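PDB 3QAT: malonyl CoA-acyl carrier protein transacylase from Bartonella henselae, which probably transfers the malonyl group from malonyl-CoA to the thiol of acyl carrier protein, supplying the chain-extending units of bacterial fatty acid synthesis. Local coordinates for residues A108-L119 with A221-V232; G136-L144 with A194-P205. All blocks are in the same frame, centred on the assembly; numbering follows the deposited sequence.

Interaction 1 (A108-L119 with A221-V232); sequences AGTFSLTDTARL and ALLTVNKTAPIV
With chi1 at -75°, T110 sets its hydroxyl beside its own backbone N and directs OG1 to the carbonyl of T228, 2.8 Å from OG1 to O and nearly in line with the C=O bond. The backbones answer in kind: T228 N donates to T110 O at 3.1 Å, and I231 N to A108 O at 3.0 Å. P230 packs its CB against A108 CB, 3.7 Å away. Helix 100-107 closes just before this point in a Schellman motif, with G109 at positive phi as its C' residue, and the extended chain of 225-230 runs past that turn. The contact joins the start of helix 113-129 to the end of helix 212-224 and the chain after it, in the larger, helical part of the acyltransferase; helix 246-258 backs L222, K227 and P230.

In F111 a chi1 of -53° puts the ring beside the backbone N, with CZ against L222 CD2. L119 CD1 sits over the centre of one face and T110 CG2 over the other; N226 O lies at the edge, in plane, 3.8 Å from CD1. V225 CG1 reaches CE1, while V225 CG2 slides past the carboxylate of D115, 3.3 Å from OD2.

Direct hydrogen bonds thus lie at A108 and T110, with waters beside them, whereas D115 OD2 reaches N226 O, N and ND2 through three waters alone.

Interaction 2 (G136-L144 with A194-P205); sequences GSMAALIGL and AKRAVLLPVSAP
I142 crosses R196 of the neighbouring strand, its CB 3.8 Å from R196 CB. CG2 turns to K195 CB at a loose 4.5 Å, while CG1 packs on R196 CB. CD1 ends 3.3 Å above one face of the guanidinium, offset toward the rim and nearest NE. A chi3 of -54° bends the arginine chain, bringing the flat group over the isoleucine tip.

The N-to-C directions of the two strand segments differ by 178°, antiparallel. They are the first and last strands of the ferredoxin-like small subdomain known in malonyl-CoA:ACP transacylases, 196-200 at the sheet's edge and 136-142 between it and 172-176. M138 with L200, A140 with V198 and I142 with R196 are the hydrogen-bonded pairs. A classic beta bulge sets K195 and R196 opposite the single I142; the K195 N to I142 O bond is weak.

On the face toward helix 179-191, A139 and L199 form a non-hydrogen-bonded pair, and L141 CD2 meets A197 CB at 3.8 Å. A type I turn from L200 to S203 takes the chain across the end of strand 136-142, toward strand 172-176. M138 N and S203 N approach L200 O from either side of the carbonyl plane. M138 SD lies 3.4 Å from S203 OG, whose proton goes to A204 O.

How the interactions relate
Interactions 1 and 2 lie on opposite sides of the chain's centre, their own centres about 32 Å apart and their nearest atoms about 15 Å apart, yet they share a path: helix 113-129 leads to strand 136-142, and strand 196-200 to helix 212-224, so interaction 2 is nested inside the loop that interaction 1 closes. Each mixes buried and exposed residues. In 108-119 with 221-232, helix ends and a largely extended chain meet, and side-chain packing, a few direct bonds and bridging waters share the work. In 136-144 with 194-205, regular backbone pairing dominates, extending a sheet to its edge, where R196, V198 and L200 are exposed.

Interaction 1 (A108-L119 with A221-V232)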
ATOM      1  N   ALA A 108     -12.204  -7.367  -1.078  1.00 11.10           N
ATOM      2  CA  ALA A 108     -12.513  -8.652  -1.731  1.00 11.34           C
ATOM      3  C   ALA A 108     -13.113  -9.682  -0.750  1.00 11.87           C
ATOM      4  O   ALA A 108     -13.325 -10.857  -1.108  1.00 12.21           O
ATOM      5  CB  ALA A 108     -11.248  -9.186  -2.434  1.00 12.57           C
ATOM      6  N   GLY A 109     -13.418  -9.238   0.475  1.00 10.78           N
ATOM      7  CA  GLY A 109     -14.090 -10.076   1.463  1.00 12.64           C
ATOM      8  C   GLY A 109     -13.265 -11.084   2.243  1.00 12.72           C
ATOM      9  O   GLY A 109     -13.837 -11.912   2.953  1.00 13.29           O
ATOM     10  N   THR A 110     -11.938 -11.025   2.136  1.00 11.93           N
ATOM     11  CA  THR A 110     -11.075 -12.019   2.796  1.00 11.18           C
ATOM     12  C   THR A 110     -11.040 -11.838   4.304  1.00 11.21           C
ATOM     13  O   THR A 110     -11.018 -12.830   5.045  1.00 11.15           O
ATOM     14  CB  THR A 110      -9.645 -11.969   2.195  1.00 10.80           C
ATOM     15  OG1 THR A 110      -9.682 -12.597   0.905  1.00 12.01           O
ATOM     16  CG2 THR A 110      -8.567 -12.697   3.058  1.00 10.99           C
ATOM     17  N   PHE A 111     -10.972 -10.578   4.738  1.00 10.87           N
ATOM     18  CA  PHE A 111     -11.046 -10.239   6.156  1.00 10.24           C
ATOM     19  C   PHE A 111     -12.210  -9.281   6.407  1.00 10.22           C
ATOM     20  O   PHE A 111     -12.580  -8.473   5.539  1.00 11.14           O
ATOM     21  CB  PHE A 111      -9.806  -9.462   6.622  1.00  9.86           C
ATOM     22  CG  PHE A 111      -8.486 -10.105   6.307  1.00 10.00           C
ATOM     23  CD1 PHE A 111      -8.168 -11.380   6.791  1.00 11.17           C
ATOM     24  CD2 PHE A 111      -7.545  -9.401   5.547  1.00 11.29           C
ATOM     25  CE1 PHE A 111      -6.918 -11.957   6.527  1.00 11.93           C
ATOM     26  CE2 PHE A 111      -6.289  -9.959   5.270  1.00 10.91           C
ATOM     27  CZ  PHE A 111      -5.977 -11.243   5.771  1.00 10.51           C
ATOM     28  N   SER A 112     -12.770  -9.344   7.612  1.00  9.29           N
ATOM     29  CA  SER A 112     -13.772  -8.359   8.026  1.00  9.43           C
ATOM     30  C   SER A 112     -13.112  -6.994   8.202  1.00  8.74           C
ATOM     31  O   SER A 112     -11.896  -6.899   8.390  1.00  9.57           O
ATOM     32  CB  SER A 112     -14.451  -8.731   9.348  1.00  9.68           C
ATOM     33  OG  SER A 112     -13.557  -8.623  10.478  1.00  9.73           O
ATOM     34  N   LEU A 113     -13.935  -5.956   8.206  1.00  8.78           N
ATOM     35  CA  LEU A 113     -13.408  -4.608   8.455  1.00  8.28           C
ATOM     36  C   LEU A 113     -12.764  -4.466   9.841  1.00  8.38           C
ATOM     37  O   LEU A 113     -11.679  -3.892   9.978  1.00  8.39           O
ATOM     38  CB  LEU A 113     -14.519  -3.571   8.270  1.00  8.40           C
ATOM     39  CG  LEU A 113     -14.081  -2.105   8.530  1.00  7.34           C
ATOM     40  CD1 LEU A 113     -12.990  -1.613   7.555  1.00  8.59           C
ATOM     41  CD2 LEU A 113     -15.274  -1.195   8.420  1.00 10.03           C
ATOM     42  N   THR A 114     -13.415  -5.002  10.866  1.00  8.66           N
ATOM     43  CA  THR A 114     -12.842  -4.936  12.201  1.00  8.41           C
ATOM     44  C   THR A 114     -11.478  -5.655  12.274  1.00  8.28           C
ATOM     45  O   THR A 114     -10.504  -5.136  12.855  1.00  8.80           O
ATOM     46  CB  THR A 114     -13.862  -5.480  13.244  1.00  9.01           C
ATOM     47  OG1 THR A 114     -14.775  -4.420  13.587  1.00 10.65           O
ATOM     48  CG2 THR A 114     -13.163  -5.978  14.528  1.00  9.25           C
ATOM     49  N   ASP A 115     -11.386  -6.845  11.665  1.00  8.07           N
ATOM     50  CA  ASP A 115     -10.124  -7.574  11.669  1.00  7.87           C
ATOM     51  C   ASP A 115      -9.046  -6.871  10.866  1.00  7.84           C
ATOM     52  O   ASP A 115      -7.891  -6.877  11.256  1.00  7.71           O
ATOM     53  CB  ASP A 115     -10.328  -9.025  11.198  1.00  8.43           C
ATOM     54  CG  ASP A 115     -11.068  -9.866  12.233  1.00 11.70           C
ATOM     55  OD1 ASP A 115     -11.182  -9.453  13.429  1.00 12.87           O
ATOM     56  OD2 ASP A 115     -11.520 -10.976  11.861  1.00 14.55           O
ATOM     57  N   THR A 116      -9.426  -6.275   9.731  1.00  8.22           N
ATOM     58  CA  THR A 116      -8.438  -5.568   8.911  1.00  7.70           C
ATOM     59  C   THR A 116      -7.877  -4.371   9.668  1.00  7.22           C
ATOM     60  O   THR A 116      -6.657  -4.128   9.649  1.00  7.53           O
ATOM     61  CB  THR A 116      -9.069  -5.107   7.597  1.00  7.36           C
ATOM     62  OG1 THR A 116      -9.626  -6.254   6.919  1.00  7.49           O
ATOM     63  CG2 THR A 116      -7.982  -4.502   6.686  1.00  8.57           C
ATOM     64  N   ALA A 117      -8.752  -3.645  10.368  1.00  7.07           N
ATOM     65  CA  ALA A 117      -8.267  -2.527  11.198  1.00  6.41           C
ATOM     66  C   ALA A 117      -7.258  -3.003  12.245  1.00  6.85           C
ATOM     67  O   ALA A 117      -6.191  -2.407  12.405  1.00  6.52           O
ATOM     68  CB  ALA A 117      -9.436  -1.808  11.873  1.00  7.41           C
ATOM     69  N   ARG A 118      -7.584  -4.088  12.932  1.00  6.78           N
ATOM     70  CA  ARG A 118      -6.715  -4.586  13.973  1.00  6.99           C
ATOM     71  C   ARG A 118      -5.414  -5.141  13.403  1.00  7.48           C
ATOM     72  O   ARG A 118      -4.351  -4.923  13.984  1.00  7.92           O
ATOM     73  CB  ARG A 118      -7.453  -5.643  14.817  1.00  7.64           C
ATOM     74  CG  ARG A 118      -8.579  -5.047  15.674  1.00  8.38           C
ATOM     75  CD  ARG A 118      -9.378  -6.149  16.322  1.00 11.56           C
ATOM     76  NE  ARG A 118     -10.405  -5.567  17.168  1.00 13.10           N
ATOM     77  CZ  ARG A 118     -11.409  -6.251  17.699  1.00 17.36           C
ATOM     78  NH1 ARG A 118     -11.553  -7.553  17.440  1.00 16.10           N
ATOM     79  NH2 ARG A 118     -12.280  -5.619  18.476  1.00 19.07           N
ATOM     80  N   LEU A 119      -5.497  -5.829  12.274  1.00  6.96           N
ATOM     81  CA  LEU A 119      -4.279  -6.356  11.645  1.00  6.90           C
ATOM     82  C   LEU A 119      -3.345  -5.212  11.278  1.00  6.44           C
ATOM     83  O   LEU A 119      -2.138  -5.339  11.465  1.00  7.31           O
ATOM     84  CB  LEU A 119      -4.590  -7.187  10.382  1.00  7.46           C
ATOM     85  CG  LEU A 119      -5.191  -8.578  10.604  1.00  7.32           C
ATOM     86  CD1 LEU A 119      -5.769  -9.055   9.273  1.00  8.78           C
ATOM     87  CD2 LEU A 119      -4.124  -9.557  11.120  1.00  8.79           C
ATOM     88  N   ALA A 221      -0.416 -12.920  14.079  1.00 13.40           N
ATOM     89  CA  ALA A 221      -1.726 -12.294  13.961  1.00 12.63           C
ATOM     90  C   ALA A 221      -2.571 -12.906  12.853  1.00 13.28           C
ATOM     91  O   ALA A 221      -3.780 -13.093  13.013  1.00 14.42           O
ATOM     92  CB  ALA A 221      -1.587 -10.765  13.756  1.00 12.07           C
ATOM     93  N   LEU A 222      -1.942 -13.199  11.721  1.00 12.80           N
ATOM     94  CA  LEU A 222      -2.675 -13.730  10.574  1.00 12.38           C
ATOM     95  C   LEU A 222      -3.111 -15.177  10.773  1.00 14.69           C
ATOM     96  O   LEU A 222      -4.127 -15.594  10.197  1.00 15.80           O
ATOM     97  CB  LEU A 222      -1.842 -13.593   9.306  1.00 11.22           C
ATOM     98  CG  LEU A 222      -1.733 -12.159   8.797  1.00 10.08           C
ATOM     99  CD1 LEU A 222      -0.564 -12.093   7.823  1.00 11.85           C
ATOM    100  CD2 LEU A 222      -3.031 -11.769   8.115  1.00  9.53           C
ATOM    101  N   LEU A 223      -2.363 -15.924  11.598  1.00 15.45           N
ATOM    102  CA  LEU A 223      -2.773 -17.297  11.923  1.00 18.07           C
ATOM    103  C   LEU A 223      -4.111 -17.387  12.630  1.00 18.34           C
ATOM    104  O   LEU A 223      -4.834 -18.394  12.459  1.00 21.09           O
ATOM    105  CB  LEU A 223      -1.722 -17.977  12.811  1.00 18.78           C
ATOM    106  CG  LEU A 223      -0.529 -18.550  12.054  1.00 22.20           C
ATOM    107  CD1 LEU A 223       0.629 -18.840  13.026  1.00 25.01           C
ATOM    108  CD2 LEU A 223      -0.942 -19.823  11.289  1.00 25.35           C
ATOM    109  N   THR A 224      -4.485 -16.398  13.423  0.60 17.71           N
ATOM    110  CA  THR A 224      -5.690 -16.592  14.235  0.60 18.02           C
ATOM    111  C   THR A 224      -6.943 -15.963  13.617  0.60 17.38           C
ATOM    112  O   THR A 224      -8.069 -16.363  13.936  0.60 17.43           O
ATOM    113  CB  THR A 224      -5.473 -16.147  15.682  0.60 17.86           C
ATOM    114  OG1 THR A 224      -5.126 -14.763  15.716  0.60 19.52           O
ATOM    115  CG2 THR A 224      -4.325 -16.960  16.318  0.60 18.94           C
ATOM    116  N   VAL A 225      -6.741 -15.007  12.711  1.00 15.83           N
ATOM    117  CA  VAL A 225      -7.858 -14.254  12.160  1.00 15.30           C
ATOM    118  C   VAL A 225      -8.718 -15.118  11.243  1.00 15.38           C
ATOM    119  O   VAL A 225      -8.196 -15.937  10.470  1.00 15.27           O
ATOM    120  CB  VAL A 225      -7.340 -12.970  11.401  1.00 15.66           C
ATOM    121  CG1 VAL A 225      -6.641 -13.295  10.099  1.00 16.62           C
ATOM    122  CG2 VAL A 225      -8.449 -11.997  11.187  1.00 18.17           C
ATOM    123  N   ASN A 226     -10.036 -14.926  11.306  1.00 15.29           N
ATOM    124  CA  ASN A 226     -10.908 -15.530  10.294  1.00 16.28           C
ATOM    125  C   ASN A 226     -10.573 -15.014   8.911  1.00 15.30           C
ATOM    126  O   ASN A 226     -10.350 -13.798   8.713  1.00 15.65           O
ATOM    127  CB  ASN A 226     -12.370 -15.214  10.581  1.00 17.71           C
ATOM    128  CG  ASN A 226     -12.885 -15.942  11.788  1.00 21.42           C
ATOM    129  OD1 ASN A 226     -12.543 -17.102  12.022  1.00 25.92           O
ATOM    130  ND2 ASN A 226     -13.728 -15.267  12.567  1.00 25.69           N
ATOM    131  N   LYS A 227     -10.490 -15.937   7.964  1.00 15.38           N
ATOM    132  CA  LYS A 227     -10.201 -15.556   6.591  1.00 15.24           C
ATOM    133  C   LYS A 227     -10.963 -16.430   5.600  1.00 15.55           C
ATOM    134  O   LYS A 227     -11.292 -17.603   5.886  1.00 16.42           O
ATOM    135  CB  LYS A 227      -8.696 -15.581   6.304  1.00 16.00           C
ATOM    136  CG  LYS A 227      -8.060 -16.950   6.338  1.00 17.72           C
ATOM    137  CD  LYS A 227      -6.552 -16.846   6.365  1.00 20.29           C
ATOM    138  CE  LYS A 227      -5.910 -18.235   6.273  1.00 22.84           C
ATOM    139  NZ  LYS A 227      -6.219 -19.121   7.469  1.00 24.13           N
ATOM    140  N   THR A 228     -11.256 -15.817   4.458  1.00 14.52           N
ATOM    141  CA  THR A 228     -11.912 -16.474   3.338  0.60 15.80           C
ATOM    142  C   THR A 228     -11.161 -16.144   2.048  1.00 15.23           C
ATOM    143  O   THR A 228     -10.544 -15.078   1.946  1.00 14.70           O
ATOM    144  CB  THR A 228     -13.374 -15.996   3.171  0.60 16.07           C
ATOM    145  OG1 THR A 228     -13.966 -15.735   4.456  0.60 17.92           O
ATOM    146  CG2 THR A 228     -14.186 -17.069   2.452  0.60 17.75           C
ATOM    147  N   ALA A 229     -11.225 -17.036   1.062  1.00 15.02           N
ATOM    148  CA  ALA A 229     -10.638 -16.755  -0.260  1.00 13.96           C
ATOM    149  C   ALA A 229     -11.241 -15.458  -0.804  1.00 14.10           C
ATOM    150  O   ALA A 229     -12.461 -15.249  -0.720  1.00 14.53           O
ATOM    151  CB  ALA A 229     -10.913 -17.934  -1.252  1.00 15.37           C
ATOM    152  N   PRO A 230     -10.401 -14.566  -1.363  1.00 13.24           N
ATOM    153  CA  PRO A 230     -10.976 -13.335  -1.924  1.00 13.53           C
ATOM    154  C   PRO A 230     -11.886 -13.621  -3.122  1.00 14.08           C
ATOM    155  O   PRO A 230     -11.649 -14.588  -3.867  1.00 14.91           O
ATOM    156  CB  PRO A 230      -9.740 -12.536  -2.371  1.00 13.38           C
ATOM    157  CG  PRO A 230      -8.718 -13.601  -2.689  1.00 11.93           C
ATOM    158  CD  PRO A 230      -8.953 -14.669  -1.602  1.00 12.49           C
ATOM    159  N   ILE A 231     -12.909 -12.791  -3.304  1.00 14.00           N
ATOM    160  CA  ILE A 231     -13.912 -13.026  -4.361  1.00 16.09           C
ATOM    161  C   ILE A 231     -13.374 -12.749  -5.779  1.00 15.73           C
ATOM    162  O   ILE A 231     -13.915 -13.267  -6.784  1.00 16.77           O
ATOM    163  CB  ILE A 231     -15.200 -12.213  -4.117  1.00 17.53           C
ATOM    164  CG1 ILE A 231     -14.888 -10.714  -4.190  1.00 17.88           C
ATOM    165  CG2 ILE A 231     -15.877 -12.655  -2.804  1.00 21.76           C
ATOM    166  CD1 ILE A 231     -16.037  -9.852  -4.439  1.00 25.59           C
ATOM    167  N   VAL A 232     -12.324 -11.927  -5.854  1.00 15.50           N
ATOM    168  CA  VAL A 232     -11.511 -11.773  -7.078  1.00 15.20           C
ATOM    169  C   VAL A 232     -10.049 -11.847  -6.641  1.00 14.30           C
ATOM    170  O   VAL A 232      -9.768 -11.563  -5.481  1.00 12.82           O
ATOM    171  CB  VAL A 232     -11.826 -10.483  -7.880  1.00 16.79           C
ATOM    172  CG1 VAL A 232     -13.323 -10.384  -8.191  1.00 18.44           C
ATOM    173  CG2 VAL A 232     -11.352  -9.233  -7.172  1.00 15.67           C
TER
HETATM  174  O   HOH W   1     -14.209 -13.313   0.077  1.00 17.07           O
HETATM  175  O   HOH W   2     -13.401 -14.074   6.530  1.00 28.99           O
HETATM  176  O   HOH W   3     -11.802 -11.601   9.276  1.00 10.05           O
HETATM  177  O   HOH W   4     -11.263 -13.204  13.268  1.00 16.66           O
HETATM  178  O   HOH W   5     -14.237 -12.216  11.899  1.00 31.80           O

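Interaction 2 (G136-L144 with A194-P205)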
ATOM      1  N   GLY A 136      17.954   2.281  11.192  1.00 17.61           N
ATOM      2  CA  GLY A 136      17.534   2.081   9.807  1.00 15.29           C
ATOM      3  C   GLY A 136      17.371   3.386   9.082  1.00 14.27           C
ATOM      4  O   GLY A 136      17.301   4.457   9.690  1.00 15.40           O
ATOM      5  N   SER A 137      17.292   3.302   7.759  1.00 12.16           N
ATOM      6  CA  SER A 137      16.877   4.443   6.937  1.00 11.67           C
ATOM      7  C   SER A 137      16.248   3.903   5.669  1.00 10.28           C
ATOM      8  O   SER A 137      16.349   2.702   5.358  1.00 10.75           O
ATOM      9  CB  SER A 137      18.090   5.301   6.513  1.00 12.06           C
ATOM     10  OG  SER A 137      18.759   5.903   7.625  1.00 13.91           O
ATOM     11  N   MET A 138      15.641   4.811   4.903  1.00 10.19           N
ATOM     12  CA  MET A 138      15.217   4.535   3.515  1.00  9.81           C
ATOM     13  C   MET A 138      15.739   5.647   2.625  1.00  9.75           C
ATOM     14  O   MET A 138      16.256   6.644   3.125  1.00 10.06           O
ATOM     15  CB  MET A 138      13.675   4.432   3.372  1.00  9.17           C
ATOM     16  CG  MET A 138      13.121   3.295   4.162  1.00 10.60           C
ATOM     17  SD  MET A 138      11.349   3.103   3.863  1.00 13.73           S
ATOM     18  CE  MET A 138      11.390   1.929   2.524  1.00 10.51           C
ATOM     19  N   ALA A 139      15.655   5.465   1.303  1.00  9.57           N
ATOM     20  CA  ALA A 139      15.969   6.542   0.381  1.00  9.71           C
ATOM     21  C   ALA A 139      15.146   6.424  -0.870  1.00  9.70           C
ATOM     22  O   ALA A 139      14.837   5.309  -1.316  1.00  9.67           O
ATOM     23  CB  ALA A 139      17.475   6.559   0.018  1.00  8.78           C
ATOM     24  N   ALA A 140      14.769   7.573  -1.426  1.00  9.30           N
ATOM     25  CA  ALA A 140      13.978   7.597  -2.640  1.00  9.58           C
ATOM     26  C   ALA A 140      14.884   7.966  -3.797  1.00  9.42           C
ATOM     27  O   ALA A 140      15.480   9.049  -3.804  1.00 10.54           O
ATOM     28  CB  ALA A 140      12.841   8.647  -2.512  1.00  9.86           C
ATOM     29  N   LEU A 141      14.968   7.066  -4.775  1.00  9.54           N
ATOM     30  CA  LEU A 141      15.809   7.286  -5.959  1.00  9.99           C
ATOM     31  C   LEU A 141      14.942   7.427  -7.204  1.00 10.94           C
ATOM     32  O   LEU A 141      13.896   6.775  -7.337  1.00 10.76           O
ATOM     33  CB  LEU A 141      16.765   6.099  -6.168  1.00  9.83           C
ATOM     34  CG  LEU A 141      17.540   5.613  -4.952  1.00 10.81           C
ATOM     35  CD1 LEU A 141      18.386   4.364  -5.350  1.00 10.74           C
ATOM     36  CD2 LEU A 141      18.385   6.717  -4.270  1.00 10.72           C
ATOM     37  N   ILE A 142      15.369   8.294  -8.121  1.00 12.06           N
ATOM     38  CA  ILE A 142      14.787   8.347  -9.462  1.00 13.87           C
ATOM     39  C   ILE A 142      15.879   8.315 -10.524  1.00 14.77           C
ATOM     40  O   ILE A 142      16.888   9.025 -10.399  1.00 14.76           O
ATOM     41  CB  ILE A 142      13.964   9.620  -9.684  1.00 14.46           C
ATOM     42  CG1 ILE A 142      12.873   9.732  -8.623  1.00 16.78           C
ATOM     43  CG2 ILE A 142      13.293   9.584 -11.085  1.00 16.39           C
ATOM     44  CD1 ILE A 142      12.141  11.043  -8.700  1.00 18.42           C
ATOM     45  N   GLY A 143      15.686   7.459 -11.527  1.00 15.89           N
ATOM     46  CA  GLY A 143      16.486   7.498 -12.759  1.00 17.84           C
ATOM     47  C   GLY A 143      17.475   6.372 -12.940  1.00 19.90           C
ATOM     48  O   GLY A 143      18.168   6.307 -13.973  1.00 20.87           O
ATOM     49  N   LEU A 144      17.584   5.491 -11.950  1.00 19.75           N
ATOM     50  CA  LEU A 144      18.432   4.310 -12.075  1.00 21.18           C
ATOM     51  C   LEU A 144      17.586   3.050 -12.172  1.00 22.57           C
ATOM     52  O   LEU A 144      16.628   2.889 -11.423  1.00 22.43           O
ATOM     53  CB  LEU A 144      19.392   4.193 -10.883  1.00 21.40           C
ATOM     54  CG  LEU A 144      20.316   5.389 -10.625  1.00 21.51           C
ATOM     55  CD1 LEU A 144      21.159   5.162  -9.356  1.00 20.15           C
ATOM     56  CD2 LEU A 144      21.221   5.677 -11.845  1.00 22.81           C
ATOM     57  N   ALA A 194      21.880   9.661 -10.766  1.00 16.39           N
ATOM     58  CA  ALA A 194      20.455   9.608 -10.456  1.00 16.22           C
ATOM     59  C   ALA A 194      19.863  10.999 -10.595  1.00 17.29           C
ATOM     60  O   ALA A 194      20.504  11.984 -10.198  1.00 18.33           O
ATOM     61  CB  ALA A 194      20.229   9.084  -9.055  1.00 15.30           C
ATOM     62  N   LYS A 195      18.644  11.085 -11.146  1.00 17.64           N
ATOM     63  CA  LYS A 195      17.960  12.367 -11.234  0.50 18.48           C
ATOM     64  C   LYS A 195      17.598  12.878  -9.840  1.00 18.99           C
ATOM     65  O   LYS A 195      17.676  14.077  -9.584  1.00 20.19           O
ATOM     66  CB  LYS A 195      16.723  12.288 -12.140  0.50 18.91           C
ATOM     67  CG  LYS A 195      17.046  11.977 -13.608  0.50 20.79           C
ATOM     68  CD  LYS A 195      18.219  12.829 -14.119  0.50 23.72           C
ATOM     69  CE  LYS A 195      18.151  13.085 -15.619  0.50 25.97           C
ATOM     70  NZ  LYS A 195      17.366  14.317 -15.941  0.50 26.45           N
ATOM     71  N   ARG A 196      17.237  11.957  -8.948  1.00 17.55           N
ATOM     72  CA  ARG A 196      16.923  12.275  -7.555  1.00 17.17           C
ATOM     73  C   ARG A 196      17.503  11.179  -6.684  1.00 15.16           C
ATOM     74  O   ARG A 196      17.420  10.011  -7.040  1.00 14.54           O
ATOM     75  CB  ARG A 196      15.404  12.307  -7.340  1.00 18.25           C
ATOM     76  CG  ARG A 196      14.993  12.300  -5.847  1.00 21.35           C
ATOM     77  CD  ARG A 196      13.491  12.359  -5.656  1.00 26.05           C
ATOM     78  NE  ARG A 196      12.927  13.504  -6.370  1.00 25.80           N
ATOM     79  CZ  ARG A 196      11.630  13.773  -6.470  1.00 26.09           C
ATOM     80  NH1 ARG A 196      10.723  12.975  -5.898  1.00 24.75           N
ATOM     81  NH2 ARG A 196      11.236  14.840  -7.166  1.00 24.72           N
ATOM     82  N   ALA A 197      18.089  11.556  -5.546  1.00 14.31           N
ATOM     83  CA  ALA A 197      18.512  10.561  -4.556  1.00 13.19           C
ATOM     84  C   ALA A 197      18.389  11.206  -3.192  1.00 13.65           C
ATOM     85  O   ALA A 197      19.217  12.033  -2.806  1.00 14.69           O
ATOM     86  CB  ALA A 197      19.945  10.093  -4.831  1.00 13.27           C
ATOM     87  N   VAL A 198      17.315  10.871  -2.482  1.00 11.81           N
ATOM     88  CA  VAL A 198      17.007  11.589  -1.242  1.00 11.82           C
ATOM     89  C   VAL A 198      16.970  10.626  -0.069  1.00 10.78           C
ATOM     90  O   VAL A 198      16.201   9.659  -0.073  1.00 10.28           O
ATOM     91  CB  VAL A 198      15.642  12.321  -1.344  1.00 11.27           C
ATOM     92  CG1 VAL A 198      15.274  12.950   0.002  1.00 13.53           C
ATOM     93  CG2 VAL A 198      15.676  13.411  -2.436  1.00 13.61           C
ATOM     94  N   LEU A 199      17.805  10.898   0.932  1.00 11.74           N
ATOM     95  CA  LEU A 199      17.825  10.119   2.178  1.00 11.99           C
ATOM     96  C   LEU A 199      16.640  10.441   3.086  1.00 12.34           C
ATOM     97  O   LEU A 199      16.262  11.607   3.241  1.00 12.73           O
ATOM     98  CB  LEU A 199      19.151  10.370   2.917  1.00 13.03           C
ATOM     99  CG  LEU A 199      19.477   9.503   4.144  1.00 13.15           C
ATOM    100  CD1 LEU A 199      19.619   8.008   3.777  1.00 13.03           C
ATOM    101  CD2 LEU A 199      20.771  10.049   4.773  1.00 14.90           C
ATOM    102  N   LEU A 200      16.036   9.388   3.633  1.00 12.26           N
ATOM    103  CA  LEU A 200      15.044   9.503   4.714  1.00 12.22           C
ATOM    104  C   LEU A 200      15.691   8.894   5.973  1.00 12.37           C
ATOM    105  O   LEU A 200      15.503   7.716   6.290  1.00 11.44           O
ATOM    106  CB  LEU A 200      13.738   8.798   4.336  1.00 12.48           C
ATOM    107  CG  LEU A 200      13.161   9.464   3.070  1.00 15.22           C
ATOM    108  CD1 LEU A 200      12.538   8.475   2.114  1.00 18.50           C
ATOM    109  CD2 LEU A 200      12.248  10.648   3.464  1.00 14.39           C
ATOM    110  N   PRO A 201      16.451   9.717   6.703  1.00 13.52           N
ATOM    111  CA  PRO A 201      17.371   9.167   7.718  1.00 14.90           C
ATOM    112  C   PRO A 201      16.728   8.596   8.995  1.00 16.60           C
ATOM    113  O   PRO A 201      17.379   7.787   9.688  1.00 18.15           O
ATOM    114  CB  PRO A 201      18.274  10.367   8.057  1.00 15.86           C
ATOM    115  CG  PRO A 201      17.406  11.579   7.757  1.00 15.45           C
ATOM    116  CD  PRO A 201      16.634  11.169   6.509  1.00 13.96           C
ATOM    117  N   VAL A 202      15.495   9.004   9.307  1.00 16.21           N
ATOM    118  CA  VAL A 202      14.778   8.505  10.494  1.00 17.50           C
ATOM    119  C   VAL A 202      13.680   7.498  10.147  1.00 15.94           C
ATOM    120  O   VAL A 202      12.962   7.026  11.035  1.00 16.30           O
ATOM    121  CB  VAL A 202      14.151   9.680  11.365  1.00 18.51           C
ATOM    122  CG1 VAL A 202      15.063  10.864  11.416  1.00 21.60           C
ATOM    123  CG2 VAL A 202      12.784  10.101  10.828  1.00 20.28           C
ATOM    124  N   SER A 203      13.532   7.171   8.861  1.00 14.40           N
ATOM    125  CA  SER A 203      12.518   6.176   8.470  1.00 14.16           C
ATOM    126  C   SER A 203      12.833   4.822   9.086  1.00 14.62           C
ATOM    127  O   SER A 203      14.004   4.421   9.157  1.00 14.87           O
ATOM    128  CB  SER A 203      12.453   6.007   6.940  1.00 13.63           C
ATOM    129  OG  SER A 203      11.421   5.066   6.604  1.00 14.14           O
ATOM    130  N   ALA A 204      11.799   4.094   9.521  1.00 14.97           N
ATOM    131  CA  ALA A 204      11.935   2.669   9.739  1.00 15.04           C
ATOM    132  C   ALA A 204      12.385   2.020   8.431  1.00 14.08           C
ATOM    133  O   ALA A 204      11.991   2.502   7.344  1.00 14.48           O
ATOM    134  CB  ALA A 204      10.585   2.061  10.191  1.00 16.09           C
ATOM    135  N   PRO A 205      13.199   0.959   8.510  1.00 14.16           N
ATOM    136  CA  PRO A 205      13.696   0.364   7.281  1.00 13.15           C
ATOM    137  C   PRO A 205      12.671  -0.623   6.709  1.00 12.34           C
ATOM    138  O   PRO A 205      12.919  -1.829   6.690  1.00 13.86           O
ATOM    139  CB  PRO A 205      14.972  -0.361   7.732  1.00 13.99           C
ATOM    140  CG  PRO A 205      14.663  -0.766   9.135  1.00 14.62           C
ATOM    141  CD  PRO A 205      13.872   0.383   9.700  1.00 15.05           C
TER
HETATM  142  O   HOH W   6      15.127   3.370  11.957  1.00 20.73           O
HETATM  143  O   HOH W   7      16.896   6.083  11.746  1.00 36.00           O